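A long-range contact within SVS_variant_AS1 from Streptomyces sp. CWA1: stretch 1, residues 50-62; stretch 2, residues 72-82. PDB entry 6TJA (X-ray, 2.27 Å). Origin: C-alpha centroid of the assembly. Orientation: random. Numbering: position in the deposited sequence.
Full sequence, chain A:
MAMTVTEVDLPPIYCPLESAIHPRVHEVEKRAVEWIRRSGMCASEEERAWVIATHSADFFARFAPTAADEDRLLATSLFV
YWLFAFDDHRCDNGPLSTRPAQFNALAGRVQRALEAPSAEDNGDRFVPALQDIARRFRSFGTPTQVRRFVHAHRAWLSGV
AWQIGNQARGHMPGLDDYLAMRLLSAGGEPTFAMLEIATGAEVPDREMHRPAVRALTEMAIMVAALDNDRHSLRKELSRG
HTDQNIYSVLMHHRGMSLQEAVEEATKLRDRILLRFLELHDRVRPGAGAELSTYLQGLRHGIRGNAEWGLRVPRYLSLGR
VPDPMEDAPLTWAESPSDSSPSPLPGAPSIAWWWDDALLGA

Stretch 1 (50-62) WVIATHSADFFAR
Stretch 2 72-82: RLLATSLFVYW

A tyrosine ring lodged at a break between two helical segments illustrates how a kink can make a socket. Ser-56 CB sits 3.4 Å from the centroid of the Tyr-81 ring, only 3° off its normal, an almost ideal CH-pi contact. A type I turn spans Ile-52 to His-55, and the path leaves helical phi/psi at His-55, whose phi is positive (51/56); His-55 then occupies the N-cap position of the helix beginning at Ser-56. Tyr-81, on the continuous helix 72-82, has chi1 -76° (m) and chi2 -74°, and its side chain fits as a knob among Val-51, Ile-52, Ser-56 and Ala-57. Val-51 CG1 lies 3.7 Å from Tyr-81 CD1.

The hydroxyl reaches the new helix's first turn, where Ala-57 N donates a weak hydrogen bond to Tyr-81 OH (3.2 Å, 150°). Tyr-81 OH in turn donates to a water at 2.5 Å, and that water donates to Ile-52 O at 2.7 Å, tying the ring to the turn. Within the kink, Thr-54 (chi1 p) donates from OG1 to Val-51 O at 2.6 Å and accepts at OG1 from Ser-56 OG (chi1 m) at 2.7 Å.

Beyond this socket, the N-to-C directions of helices 56-61 and 72-82 make an angle of 122°, nearer antiparallel than parallel, their axes approaching to 8.4 Å. The CA atoms of Ser-56 and Tyr-81 are 5.5 Å apart, those of Ala-57 and Ser-77 5.1 Å, and those of Ala-61 and Leu-73 7.0 Å. A reciprocal knob, Phe-60 (chi1 -156°, chi2 68°), enters among Leu-73, Thr-76, Ser-77 and Val-80, with Phe-60 CD2 4.0 Å from Leu-73 CD1. Val-80 (chi1 t) also places CG1 3.7 Å from Phe-59 CD2. The hole's hydroxyls are satisfied within their own helix: Thr-76 OG1 donates to Arg-72 O (3.0 Å) and Ser-77 OG to Leu-73 O (2.8 Å).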

ATOM      1  N   TRP A  50      27.854 -11.345  -3.485  1.00 43.52           N
ATOM      2  CA  TRP A  50      26.783 -11.689  -2.507  1.00 47.73           C
ATOM      3  C   TRP A  50      25.433 -11.748  -3.243  1.00 45.22           C
ATOM      4  O   TRP A  50      24.724 -12.765  -3.108  1.00 40.26           O
ATOM      5  CB  TRP A  50      26.742 -10.724  -1.314  1.00 49.49           C
ATOM      6  CG  TRP A  50      25.804 -11.208  -0.254  1.00 57.25           C
ATOM      7  CD1 TRP A  50      26.097 -12.043   0.787  1.00 60.09           C
ATOM      8  CD2 TRP A  50      24.392 -10.932  -0.164  1.00 60.61           C
ATOM      9  NE1 TRP A  50      24.971 -12.293   1.528  1.00 63.74           N
ATOM     10  CE2 TRP A  50      23.908 -11.628   0.968  1.00 65.50           C
ATOM     11  CE3 TRP A  50      23.492 -10.167  -0.922  1.00 62.25           C
ATOM     12  CZ2 TRP A  50      22.563 -11.577   1.351  1.00 65.72           C
ATOM     13  CZ3 TRP A  50      22.165 -10.120  -0.547  1.00 59.27           C
ATOM     14  CH2 TRP A  50      21.708 -10.827   0.569  1.00 64.78           C
ATOM     15  N   VAL A  51      25.117 -10.727  -4.043  1.00 40.91           N
ATOM     16  CA  VAL A  51      23.802 -10.627  -4.739  1.00 44.07           C
ATOM     17  C   VAL A  51      23.698 -11.745  -5.797  1.00 43.76           C
ATOM     18  O   VAL A  51      22.661 -12.438  -5.844  1.00 39.27           O
ATOM     19  CB  VAL A  51      23.594  -9.214  -5.319  1.00 43.85           C
ATOM     20  CG1 VAL A  51      22.311  -9.124  -6.132  1.00 42.76           C
ATOM     21  CG2 VAL A  51      23.580  -8.155  -4.209  1.00 43.68           C
ATOM     22  N   ILE A  52      24.742 -11.944  -6.604  1.00 46.62           N
ATOM     23  CA  ILE A  52      24.813 -13.037  -7.625  1.00 43.35           C
ATOM     24  C   ILE A  52      24.522 -14.381  -6.931  1.00 40.28           C
ATOM     25  O   ILE A  52      23.678 -15.155  -7.419  1.00 39.35           O
ATOM     26  CB  ILE A  52      26.176 -12.964  -8.342  1.00 42.65           C
ATOM     27  CG1 ILE A  52      26.209 -11.772  -9.299  1.00 40.02           C
ATOM     28  CG2 ILE A  52      26.531 -14.263  -9.058  1.00 43.05           C
ATOM     29  CD1 ILE A  52      27.587 -11.475  -9.833  1.00 41.28           C
ATOM     30  N   ALA A  53      25.139 -14.603  -5.780  1.00 37.28           N
ATOM     31  CA  ALA A  53      25.095 -15.862  -5.011  1.00 37.25           C
ATOM     32  C   ALA A  53      23.708 -16.097  -4.394  1.00 37.65           C
ATOM     33  O   ALA A  53      23.468 -17.218  -3.914  1.00 33.39           O
ATOM     34  CB  ALA A  53      26.176 -15.844  -3.935  1.00 39.75           C
ATOM     35  N   THR A  54      22.802 -15.111  -4.363  1.00 40.78           N
ATOM     36  CA  THR A  54      21.378 -15.402  -4.016  1.00 39.20           C
ATOM     37  C   THR A  54      20.783 -16.384  -5.040  1.00 36.34           C
ATOM     38  O   THR A  54      19.901 -17.133  -4.627  1.00 38.70           O
ATOM     39  CB  THR A  54      20.483 -14.160  -3.926  1.00 41.13           C
ATOM     40  OG1 THR A  54      20.417 -13.523  -5.208  1.00 35.23           O
ATOM     41  CG2 THR A  54      20.946 -13.206  -2.843  1.00 41.54           C
ATOM     42  N   HIS A  55      21.275 -16.399  -6.288  1.00 32.63           N
ATOM     43  CA  HIS A  55      20.697 -17.136  -7.443  1.00 35.86           C
ATOM     44  C   HIS A  55      19.215 -16.795  -7.538  1.00 34.46           C
ATOM     45  O   HIS A  55      18.385 -17.709  -7.478  1.00 34.04           O
ATOM     46  CB  HIS A  55      20.869 -18.655  -7.319  1.00 42.42           C
ATOM     47  CG  HIS A  55      22.278 -19.092  -7.168  1.00 47.80           C
ATOM     48  ND1 HIS A  55      23.127 -19.209  -8.248  1.00 52.56           N
ATOM     49  CD2 HIS A  55      22.993 -19.410  -6.068  1.00 54.31           C
ATOM     50  CE1 HIS A  55      24.309 -19.597  -7.828  1.00 53.76           C
ATOM     51  NE2 HIS A  55      24.254 -19.725  -6.489  1.00 61.17           N
ATOM     52  N   SER A  56      18.888 -15.513  -7.638  1.00 31.57           N
ATOM     53  CA  SER A  56      17.475 -15.089  -7.637  1.00 29.60           C
ATOM     54  C   SER A  56      16.816 -15.483  -8.964  1.00 29.21           C
ATOM     55  O   SER A  56      15.595 -15.639  -8.977  1.00 29.46           O
ATOM     56  CB  SER A  56      17.364 -13.648  -7.304  1.00 30.02           C
ATOM     57  OG  SER A  56      17.809 -13.453  -5.966  1.00 26.43           O
ATOM     58  N   ALA A  57      17.575 -15.697 -10.037  1.00 29.98           N
ATOM     59  CA  ALA A  57      17.008 -16.118 -11.343  1.00 31.07           C
ATOM     60  C   ALA A  57      16.552 -17.574 -11.227  1.00 28.50           C
ATOM     61  O   ALA A  57      15.449 -17.880 -11.643  1.00 31.26           O
ATOM     62  CB  ALA A  57      18.004 -15.914 -12.451  1.00 34.15           C
ATOM     63  N   ASP A  58      17.313 -18.400 -10.531  1.00 31.69           N
ATOM     64  CA  ASP A  58      16.913 -19.791 -10.198  1.00 34.87           C
ATOM     65  C   ASP A  58      15.609 -19.728  -9.387  1.00 33.49           C
ATOM     66  O   ASP A  58      14.665 -20.488  -9.672  1.00 26.94           O
ATOM     67  CB  ASP A  58      18.030 -20.521  -9.434  1.00 35.96           C
ATOM     68  CG  ASP A  58      17.835 -22.028  -9.319  1.00 42.75           C
ATOM     69  OD1 ASP A  58      18.239 -22.743 -10.284  1.00 52.44           O
ATOM     70  OD2 ASP A  58      17.276 -22.478  -8.282  1.00 39.73           O
ATOM     71  N   PHE A  59      15.582 -18.857  -8.380  1.00 31.46           N
ATOM     72  CA  PHE A  59      14.424 -18.666  -7.476  1.00 28.05           C
ATOM     73  C   PHE A  59      13.180 -18.377  -8.327  1.00 25.51           C
ATOM     74  O   PHE A  59      12.245 -19.153  -8.233  1.00 23.25           O
ATOM     75  CB  PHE A  59      14.734 -17.583  -6.445  1.00 28.61           C
ATOM     76  CG  PHE A  59      13.600 -17.253  -5.522  1.00 28.55           C
ATOM     77  CD1 PHE A  59      13.433 -17.954  -4.350  1.00 28.58           C
ATOM     78  CD2 PHE A  59      12.720 -16.231  -5.827  1.00 27.43           C
ATOM     79  CE1 PHE A  59      12.391 -17.639  -3.490  1.00 31.81           C
ATOM     80  CE2 PHE A  59      11.695 -15.902  -4.954  1.00 28.04           C
ATOM     81  CZ  PHE A  59      11.519 -16.622  -3.797  1.00 29.35           C
ATOM     82  N   PHE A  60      13.143 -17.306  -9.118  1.00 25.21           N
ATOM     83  CA  PHE A  60      11.870 -16.867  -9.727  1.00 24.79           C
ATOM     84  C   PHE A  60      11.548 -17.685 -10.987  1.00 26.73           C
ATOM     85  O   PHE A  60      10.362 -17.731 -11.330  1.00 26.20           O
ATOM     86  CB  PHE A  60      11.823 -15.369  -9.998  1.00 26.60           C
ATOM     87  CG  PHE A  60      10.393 -14.878 -10.060  1.00 24.91           C
ATOM     88  CD1 PHE A  60       9.607 -14.874  -8.919  1.00 24.75           C
ATOM     89  CD2 PHE A  60       9.820 -14.493 -11.255  1.00 23.66           C
ATOM     90  CE1 PHE A  60       8.278 -14.481  -8.971  1.00 22.96           C
ATOM     91  CE2 PHE A  60       8.511 -14.047 -11.294  1.00 24.59           C
ATOM     92  CZ  PHE A  60       7.747 -14.034 -10.153  1.00 23.52           C
ATOM     93  N   ALA A  61      12.539 -18.348 -11.596  1.00 24.55           N
ATOM     94  CA  ALA A  61      12.351 -19.307 -12.706  1.00 26.17           C
ATOM     95  C   ALA A  61      11.501 -20.498 -12.237  1.00 25.64           C
ATOM     96  O   ALA A  61      10.907 -21.209 -13.083  1.00 26.33           O
ATOM     97  CB  ALA A  61      13.711 -19.736 -13.230  1.00 25.53           C
ATOM     98  N   ARG A  62      11.479 -20.740 -10.930  1.00 26.09           N
ATOM     99  CA  ARG A  62      10.607 -21.742 -10.268  1.00 27.27           C
ATOM    100  C   ARG A  62       9.186 -21.209 -10.024  1.00 28.44           C
ATOM    101  O   ARG A  62       8.267 -22.043  -9.885  1.00 30.02           O
ATOM    102  CB  ARG A  62      11.246 -22.193  -8.962  1.00 28.56           C
ATOM    103  CG  ARG A  62      12.597 -22.864  -9.167  1.00 28.33           C
ATOM    104  CD  ARG A  62      13.216 -23.051  -7.790  1.00 33.05           C
ATOM    105  NE  ARG A  62      14.534 -23.642  -7.852  1.00 32.78           N
ATOM    106  CZ  ARG A  62      14.766 -24.935  -7.993  1.00 34.41           C
ATOM    107  NH1 ARG A  62      13.759 -25.790  -8.049  1.00 41.10           N
ATOM    108  NH2 ARG A  62      16.006 -25.375  -8.064  1.00 37.15           N
ATOM    109  N   ARG A  72      10.355 -10.944 -19.714  1.00 32.78           N
ATOM    110  CA  ARG A  72       9.428 -10.781 -18.559  1.00 31.37           C
ATOM    111  C   ARG A  72       9.990 -11.540 -17.360  1.00 29.81           C
ATOM    112  O   ARG A  72       9.932 -11.001 -16.256  1.00 28.06           O
ATOM    113  CB  ARG A  72       8.019 -11.248 -18.897  1.00 31.94           C
ATOM    114  CG  ARG A  72       7.285 -10.325 -19.855  1.00 35.14           C
ATOM    115  CD  ARG A  72       5.969 -10.977 -20.217  1.00 34.81           C
ATOM    116  NE  ARG A  72       5.129 -10.119 -21.019  1.00 35.42           N
ATOM    117  CZ  ARG A  72       4.058  -9.442 -20.604  1.00 39.43           C
ATOM    118  NH1 ARG A  72       3.674  -9.408 -19.325  1.00 36.26           N
ATOM    119  NH2 ARG A  72       3.383  -8.756 -21.509  1.00 36.17           N
ATOM    120  N   LEU A  73      10.545 -12.736 -17.578  1.00 29.29           N
ATOM    121  CA  LEU A  73      11.154 -13.538 -16.493  1.00 29.43           C
ATOM    122  C   LEU A  73      12.408 -12.814 -16.016  1.00 31.57           C
ATOM    123  O   LEU A  73      12.721 -12.905 -14.811  1.00 31.63           O
ATOM    124  CB  LEU A  73      11.470 -14.956 -16.986  1.00 30.85           C
ATOM    125  CG  LEU A  73      12.137 -15.861 -15.960  1.00 31.28           C
ATOM    126  CD1 LEU A  73      11.281 -15.977 -14.694  1.00 33.43           C
ATOM    127  CD2 LEU A  73      12.402 -17.225 -16.543  1.00 31.94           C
ATOM    128  N   LEU A  74      13.123 -12.142 -16.926  1.00 31.11           N
ATOM    129  CA  LEU A  74      14.336 -11.388 -16.531  1.00 31.82           C
ATOM    130  C   LEU A  74      13.926 -10.242 -15.605  1.00 26.48           C
ATOM    131  O   LEU A  74      14.517 -10.126 -14.535  1.00 27.39           O
ATOM    132  CB  LEU A  74      15.090 -10.860 -17.759  1.00 34.10           C
ATOM    133  CG  LEU A  74      16.259  -9.926 -17.443  1.00 35.50           C
ATOM    134  CD1 LEU A  74      17.236 -10.598 -16.479  1.00 34.99           C
ATOM    135  CD2 LEU A  74      16.952  -9.494 -18.734  1.00 38.27           C
ATOM    136  N   ALA A  75      12.970  -9.419 -16.021  1.00 25.45           N
ATOM    137  CA  ALA A  75      12.585  -8.193 -15.288  1.00 26.97           C
ATOM    138  C   ALA A  75      12.124  -8.576 -13.872  1.00 28.08           C
ATOM    139  O   ALA A  75      12.617  -7.987 -12.890  1.00 27.65           O
ATOM    140  CB  ALA A  75      11.527  -7.455 -16.056  1.00 26.15           C
ATOM    141  N   THR A  76      11.255  -9.577 -13.753  1.00 27.83           N
ATOM    142  CA  THR A  76      10.740 -10.032 -12.434  1.00 28.26           C
ATOM    143  C   THR A  76      11.907 -10.635 -11.639  1.00 27.79           C
ATOM    144  O   THR A  76      12.028 -10.295 -10.462  1.00 26.96           O
ATOM    145  CB  THR A  76       9.541 -10.957 -12.626  1.00 27.60           C
ATOM    146  OG1 THR A  76       9.978 -12.044 -13.437  1.00 26.14           O
ATOM    147  CG2 THR A  76       8.372 -10.254 -13.278  1.00 27.64           C
ATOM    148  N   SER A  77      12.790 -11.424 -12.266  1.00 26.78           N
ATOM    149  CA  SER A  77      13.998 -11.966 -11.581  1.00 28.78           C
ATOM    150  C   SER A  77      14.873 -10.825 -11.033  1.00 28.91           C
ATOM    151  O   SER A  77      15.338 -10.934  -9.914  1.00 27.22           O
ATOM    152  CB  SER A  77      14.779 -12.887 -12.474  1.00 30.90           C
ATOM    153  OG  SER A  77      14.084 -14.113 -12.656  1.00 35.31           O
ATOM    154  N   LEU A  78      15.080  -9.743 -11.781  1.00 29.27           N
ATOM    155  CA  LEU A  78      15.873  -8.574 -11.293  1.00 29.62           C
ATOM    156  C   LEU A  78      15.307  -8.054  -9.967  1.00 29.69           C
ATOM    157  O   LEU A  78      16.091  -7.810  -9.023  1.00 28.03           O
ATOM    158  CB  LEU A  78      15.864  -7.478 -12.361  1.00 29.67           C
ATOM    159  CG  LEU A  78      16.576  -7.843 -13.666  1.00 28.42           C
ATOM    160  CD1 LEU A  78      16.679  -6.626 -14.561  1.00 27.63           C
ATOM    161  CD2 LEU A  78      17.957  -8.414 -13.391  1.00 28.17           C
ATOM    162  N   PHE A  79      13.993  -7.873  -9.870  1.00 28.60           N
ATOM    163  CA  PHE A  79      13.395  -7.358  -8.615  1.00 27.85           C
ATOM    164  C   PHE A  79      13.695  -8.325  -7.481  1.00 26.58           C
ATOM    165  O   PHE A  79      13.746  -7.873  -6.349  1.00 27.17           O
ATOM    166  CB  PHE A  79      11.885  -7.145  -8.659  1.00 25.78           C
ATOM    167  CG  PHE A  79      11.362  -6.699  -7.317  1.00 24.16           C
ATOM    168  CD1 PHE A  79      11.620  -5.417  -6.850  1.00 24.53           C
ATOM    169  CD2 PHE A  79      10.661  -7.564  -6.501  1.00 23.73           C
ATOM    170  CE1 PHE A  79      11.139  -4.989  -5.620  1.00 21.61           C
ATOM    171  CE2 PHE A  79      10.262  -7.161  -5.231  1.00 25.88           C
ATOM    172  CZ  PHE A  79      10.506  -5.874  -4.797  1.00 22.62           C
ATOM    173  N   VAL A  80      13.822  -9.623  -7.741  1.00 30.04           N
ATOM    174  CA  VAL A  80      14.121 -10.565  -6.618  1.00 29.07           C
ATOM    175  C   VAL A  80      15.557 -10.311  -6.141  1.00 29.79           C
ATOM    176  O   VAL A  80      15.757 -10.353  -4.889  1.00 25.65           O
ATOM    177  CB  VAL A  80      13.896 -12.044  -6.954  1.00 28.15           C
ATOM    178  CG1 VAL A  80      14.380 -12.936  -5.805  1.00 28.92           C
ATOM    179  CG2 VAL A  80      12.437 -12.317  -7.274  1.00 27.95           C
ATOM    180  N   TYR A  81      16.500 -10.041  -7.062  1.00 25.20           N
ATOM    181  CA  TYR A  81      17.898  -9.658  -6.699  1.00 27.15           C
ATOM    182  C   TYR A  81      17.854  -8.373  -5.855  1.00 27.87           C
ATOM    183  O   TYR A  81      18.458  -8.290  -4.739  1.00 28.98           O
ATOM    184  CB  TYR A  81      18.783  -9.481  -7.937  1.00 26.35           C
ATOM    185  CG  TYR A  81      19.235 -10.769  -8.582  1.00 28.83           C
ATOM    186  CD1 TYR A  81      20.211 -11.553  -8.001  1.00 31.26           C
ATOM    187  CD2 TYR A  81      18.683 -11.211  -9.769  1.00 30.98           C
ATOM    188  CE1 TYR A  81      20.629 -12.746  -8.582  1.00 34.58           C
ATOM    189  CE2 TYR A  81      19.111 -12.378 -10.378  1.00 33.74           C
ATOM    190  CZ  TYR A  81      20.078 -13.153  -9.776  1.00 30.94           C
ATOM    191  OH  TYR A  81      20.455 -14.316 -10.339  1.00 33.67           O
ATOM    192  N   TRP A  82      17.183  -7.372  -6.405  1.00 25.46           N
ATOM    193  CA  TRP A  82      17.009  -6.040  -5.790  1.00 27.54           C
ATOM    194  C   TRP A  82      16.492  -6.207  -4.373  1.00 28.05           C
ATOM    195  O   TRP A  82      17.047  -5.592  -3.491  1.00 29.91           O
ATOM    196  CB  TRP A  82      16.044  -5.189  -6.601  1.00 27.34           C
ATOM    197  CG  TRP A  82      15.986  -3.795  -6.082  1.00 28.09           C
ATOM    198  CD1 TRP A  82      16.782  -2.739  -6.426  1.00 28.71           C
ATOM    199  CD2 TRP A  82      15.084  -3.316  -5.084  1.00 27.84           C
ATOM    200  NE1 TRP A  82      16.403  -1.623  -5.740  1.00 26.71           N
ATOM    201  CE2 TRP A  82      15.383  -1.956  -4.886  1.00 28.13           C
ATOM    202  CE3 TRP A  82      14.050  -3.902  -4.352  1.00 27.34           C
ATOM    203  CZ2 TRP A  82      14.670  -1.180  -3.979  1.00 28.12           C
ATOM    204  CZ3 TRP A  82      13.374  -3.137  -3.433  1.00 27.45           C
ATOM    205  CH2 TRP A  82      13.672  -1.793  -3.260  1.00 27.12           C
TER
HETATM  206  O   HOH W   1      22.705 -15.383  -9.874  1.00 31.43           O